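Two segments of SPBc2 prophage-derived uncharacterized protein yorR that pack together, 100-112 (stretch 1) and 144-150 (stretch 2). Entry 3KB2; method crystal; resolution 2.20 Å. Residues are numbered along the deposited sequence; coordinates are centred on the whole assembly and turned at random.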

# COMPACT_ATOMS: atom_id res chain seq x y z
N TYR A 100 14.56 5.60 -15.69
CA TYR A 100 13.26 4.97 -15.51
C TYR A 100 13.48 3.46 -15.56
O TYR A 100 13.80 2.89 -16.60
CB TYR A 100 12.30 5.41 -16.64
CG TYR A 100 10.98 4.66 -16.72
CD1 TYR A 100 10.32 4.23 -15.56
CD2 TYR A 100 10.38 4.38 -17.95
CE1 TYR A 100 9.10 3.54 -15.63
CE2 TYR A 100 9.16 3.69 -18.03
CZ TYR A 100 8.53 3.27 -16.86
OH TYR A 100 7.33 2.58 -16.93
N LEU A 101 13.34 2.81 -14.41
CA LEU A 101 13.52 1.38 -14.37
C LEU A 101 12.15 0.72 -14.31
O LEU A 101 11.34 1.04 -13.44
CB LEU A 101 14.35 0.99 -13.15
CG LEU A 101 15.75 1.59 -13.06
CD1 LEU A 101 16.50 0.97 -11.88
CD2 LEU A 101 16.51 1.33 -14.35
N HIS A 102 11.90 -0.20 -15.23
CA HIS A 102 10.60 -0.88 -15.26
C HIS A 102 10.72 -2.39 -15.51
O HIS A 102 11.81 -2.96 -15.42
CB HIS A 102 9.72 -0.26 -16.36
CG HIS A 102 10.33 -0.33 -17.72
ND1 HIS A 102 11.34 0.51 -18.13
CD2 HIS A 102 10.11 -1.19 -18.75
CE1 HIS A 102 11.72 0.18 -19.35
NE2 HIS A 102 10.99 -0.85 -19.75
N ALA A 103 9.58 -3.01 -15.81
CA ALA A 103 9.51 -4.44 -16.11
C ALA A 103 8.06 -4.78 -16.41
O ALA A 103 7.16 -4.06 -15.99
CB ALA A 103 10.01 -5.26 -14.93
N ASP A 104 7.84 -5.87 -17.14
CA ASP A 104 6.49 -6.28 -17.46
C ASP A 104 5.73 -6.52 -16.16
O ASP A 104 6.33 -6.73 -15.11
CB ASP A 104 6.49 -7.56 -18.31
CG ASP A 104 6.93 -7.31 -19.76
OD1 ASP A 104 6.85 -6.15 -20.22
OD2 ASP A 104 7.35 -8.28 -20.44
N PRO A 105 4.38 -6.47 -16.20
CA PRO A 105 3.53 -6.69 -15.03
C PRO A 105 3.75 -8.08 -14.43
O PRO A 105 3.80 -8.25 -13.22
CB PRO A 105 2.12 -6.53 -15.58
CG PRO A 105 2.31 -5.52 -16.67
CD PRO A 105 3.58 -5.99 -17.34
N SER A 106 3.87 -9.07 -15.31
CA SER A 106 4.10 -10.44 -14.86
C SER A 106 5.35 -10.51 -13.98
O SER A 106 5.32 -11.11 -12.91
CB SER A 106 4.24 -11.36 -16.06
OG SER A 106 4.77 -12.61 -15.66
N VAL A 107 6.43 -9.89 -14.44
CA VAL A 107 7.70 -9.87 -13.71
C VAL A 107 7.57 -9.18 -12.37
O VAL A 107 8.12 -9.64 -11.36
CB VAL A 107 8.78 -9.15 -14.52
CG1 VAL A 107 10.13 -9.25 -13.81
CG2 VAL A 107 8.86 -9.74 -15.91
N ILE A 108 6.87 -8.06 -12.36
CA ILE A 108 6.67 -7.30 -11.14
C ILE A 108 5.86 -8.13 -10.16
O ILE A 108 6.23 -8.26 -9.00
CB ILE A 108 5.91 -5.98 -11.45
CG1 ILE A 108 6.77 -5.09 -12.35
CG2 ILE A 108 5.52 -5.27 -10.15
CD1 ILE A 108 8.13 -4.79 -11.78
N LYS A 109 4.76 -8.69 -10.63
CA LYS A 109 3.93 -9.50 -9.76
C LYS A 109 4.72 -10.64 -9.13
O LYS A 109 4.55 -10.95 -7.95
CB LYS A 109 2.74 -10.02 -10.55
CG LYS A 109 1.82 -8.89 -11.00
CD LYS A 109 0.78 -9.38 -11.97
CE LYS A 109 0.02 -8.21 -12.57
NZ LYS A 109 -0.99 -8.70 -13.54
N LYS A 110 5.61 -11.24 -9.92
CA LYS A 110 6.45 -12.34 -9.43
C LYS A 110 7.36 -11.85 -8.30
O LYS A 110 7.48 -12.49 -7.26
CB LYS A 110 7.31 -12.89 -10.57
CG LYS A 110 8.13 -14.12 -10.19
CD LYS A 110 9.60 -13.97 -10.58
CE LYS A 110 9.79 -13.82 -12.08
NZ LYS A 110 9.28 -15.02 -12.80
N ARG A 111 8.00 -10.71 -8.50
CA ARG A 111 8.89 -10.20 -7.48
C ARG A 111 8.16 -9.86 -6.20
O ARG A 111 8.74 -9.92 -5.13
CB ARG A 111 9.65 -8.99 -8.04
CG ARG A 111 10.55 -9.39 -9.20
CD ARG A 111 11.31 -8.22 -9.78
NE ARG A 111 12.15 -8.68 -10.87
CZ ARG A 111 12.70 -7.88 -11.79
NH1 ARG A 111 12.49 -6.57 -11.74
NH2 ARG A 111 13.43 -8.41 -12.76
N LEU A 112 6.88 -9.50 -6.32
CA LEU A 112 6.06 -9.17 -5.15
C LEU A 112 5.72 -10.45 -4.38
O LEU A 112 5.75 -10.48 -3.15
CB LEU A 112 4.77 -8.47 -5.59
CG LEU A 112 4.95 -7.03 -6.09
CD1 LEU A 112 3.66 -6.49 -6.69
CD2 LEU A 112 5.39 -6.17 -4.92
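Stretch 2 (144-150) YSWDTGQ

Stretch 2 lies alongside stretch 1 as a neighbouring parallel strand that ends in a turn reaching the helix. Residues 144-147 are extended and run in the same direction as strand 100-102; the two axes approach to 4.8 Å, with 18° between their N-to-C directions and a signed crossing angle of -18°. The register pairs Tyr 100 with Ser 145, Leu 101 with Trp 146 and His 102 with Asp 147, and about 535 Å² is buried, both sides summed.

Tyr 144 opens the ladder through its backbone: Tyr 100 N donates to Tyr 144 O at 2.7 Å, nearly linear at 170°. Its own side chain (chi1 m) points away from stretch 1. Ser 145 (phi/psi -115/149, chi1 p) shares a sheet face with Tyr 100 and His 102. Its CA lies 3.1 Å from Tyr 100 O in a CA-H...O contact, and its CB packs at 4.0 Å from Tyr 100 CD2 and, at the edge of the imidazole, 3.6 Å from His 102 CE1.

Trp 146 binds with both backbone polar groups, the parallel pattern in which one residue bonds to the two neighbours of its partner: Trp 146 N donates to Tyr 100 O at 3.1 Å, and Trp 146 O accepts from His 102 N, also at 3.1 Å. Its two bonds thus straddle Leu 101. The Trp 146 side chain (chi1 m) leaves on the other sheet face, with that of Leu 101, where Trp 146 CB meets Leu 101 CD2 at 3.7 Å.

Asp 147 returns to the face of Ser 145 and His 102. Its CA sits over a face of the His 102 ring, 4.1 Å from the centroid and 20° off the ring normal, a CH-pi contact. The carboxylate (chi1 t) extends to the start of the loop, with Asp 147 OD2 3.4 Å from Ala 103 CA. Two waters bridge it to Asp 104: one donates to Asp 147 OD1 (2.7 Å) and to Asp 104 OD2 (3.0 Å), while the other donates to Asp 147 OD2 (2.9 Å) and accepts from Asp 104 N (2.7 Å).

At Thr 148 the chain leaves the extended form (phi/psi -64/-4), and the contact reaches the helix. Thr 148 N and Thr 148 OG1 both donate to His 102 O, at 2.8 and 2.7 Å. The buried side chain (chi1 p) also places Thr 148 CG2 3.9 Å from Leu 101 CB and Thr 148 OG1 3.3 Å from Ala 103 CB. Arg 111, extended from the helix, grips the residue twice: Arg 111 NH1 donates to Thr 148 OG1 and Arg 111 NH2 to Thr 148 O, each at 2.8 Å. The hydroxyl therefore accepts from the helix while donating to the end of the strand.

Gly 149 N donates back to Asp 147 OD2 at 3.1 Å, tying the carboxylate to the turn, and Gly 149 CA lies 4.4 Å from Val 107 CG1. Gln 150 N closes the turn on Asp 147 O at 3.0 Å; its side chain does not touch stretch 1.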

# COMPACT_ATOMS: atom_id res chain seq x y z
N TYR A 144 16.18 7.84 -19.54
CA TYR A 144 16.76 6.58 -20.00
C TYR A 144 16.03 5.47 -19.27
O TYR A 144 15.90 5.50 -18.05
CB TYR A 144 18.25 6.50 -19.68
CG TYR A 144 19.06 7.72 -20.04
CD1 TYR A 144 19.14 8.79 -19.17
CD2 TYR A 144 19.75 7.78 -21.25
CE1 TYR A 144 19.90 9.91 -19.47
CE2 TYR A 144 20.52 8.90 -21.57
CZ TYR A 144 20.59 9.96 -20.67
OH TYR A 144 21.35 11.07 -20.96
N SER A 145 15.57 4.48 -20.03
CA SER A 145 14.83 3.37 -19.47
C SER A 145 15.56 2.04 -19.61
O SER A 145 16.30 1.81 -20.57
CB SER A 145 13.47 3.26 -20.16
OG SER A 145 13.62 2.85 -21.51
N TRP A 146 15.31 1.16 -18.65
CA TRP A 146 15.90 -0.17 -18.60
C TRP A 146 14.85 -1.16 -18.13
O TRP A 146 14.20 -0.96 -17.10
CB TRP A 146 17.09 -0.18 -17.64
CG TRP A 146 18.39 0.25 -18.26
CD1 TRP A 146 19.26 -0.53 -18.96
CD2 TRP A 146 18.95 1.58 -18.25
NE1 TRP A 146 20.33 0.23 -19.39
CE2 TRP A 146 20.16 1.52 -18.97
CE3 TRP A 146 18.54 2.80 -17.70
CZ2 TRP A 146 20.98 2.64 -19.16
CZ3 TRP A 146 19.36 3.92 -17.89
CH2 TRP A 146 20.56 3.83 -18.62
N ASP A 147 14.67 -2.23 -18.90
CA ASP A 147 13.72 -3.29 -18.56
C ASP A 147 14.46 -4.22 -17.60
O ASP A 147 15.27 -5.04 -18.03
CB ASP A 147 13.33 -4.04 -19.84
CG ASP A 147 12.33 -5.17 -19.59
OD1 ASP A 147 12.00 -5.88 -20.57
OD2 ASP A 147 11.86 -5.35 -18.44
N THR A 148 14.17 -4.09 -16.31
CA THR A 148 14.82 -4.89 -15.27
C THR A 148 14.50 -6.38 -15.40
O THR A 148 15.02 -7.21 -14.66
CB THR A 148 14.42 -4.38 -13.87
OG1 THR A 148 13.04 -4.63 -13.65
CG2 THR A 148 14.67 -2.89 -13.76
N GLY A 149 13.64 -6.71 -16.35
CA GLY A 149 13.29 -8.09 -16.57
C GLY A 149 14.35 -8.79 -17.40
O GLY A 149 14.41 -10.01 -17.42
N GLN A 150 15.20 -8.00 -18.06
CA GLN A 150 16.27 -8.55 -18.90
C GLN A 150 17.62 -7.90 -18.65
O GLN A 150 18.63 -8.29 -19.24
CB GLN A 150 15.89 -8.39 -20.36
CG GLN A 150 14.45 -8.79 -20.62
CD GLN A 150 14.17 -9.05 -22.09
OE1 GLN A 150 14.45 -8.20 -22.95
NE2 GLN A 150 13.59 -10.21 -22.39
O HOH W 1 10.01 -7.47 -21.57
O HOH W 2 10.01 -7.41 -17.73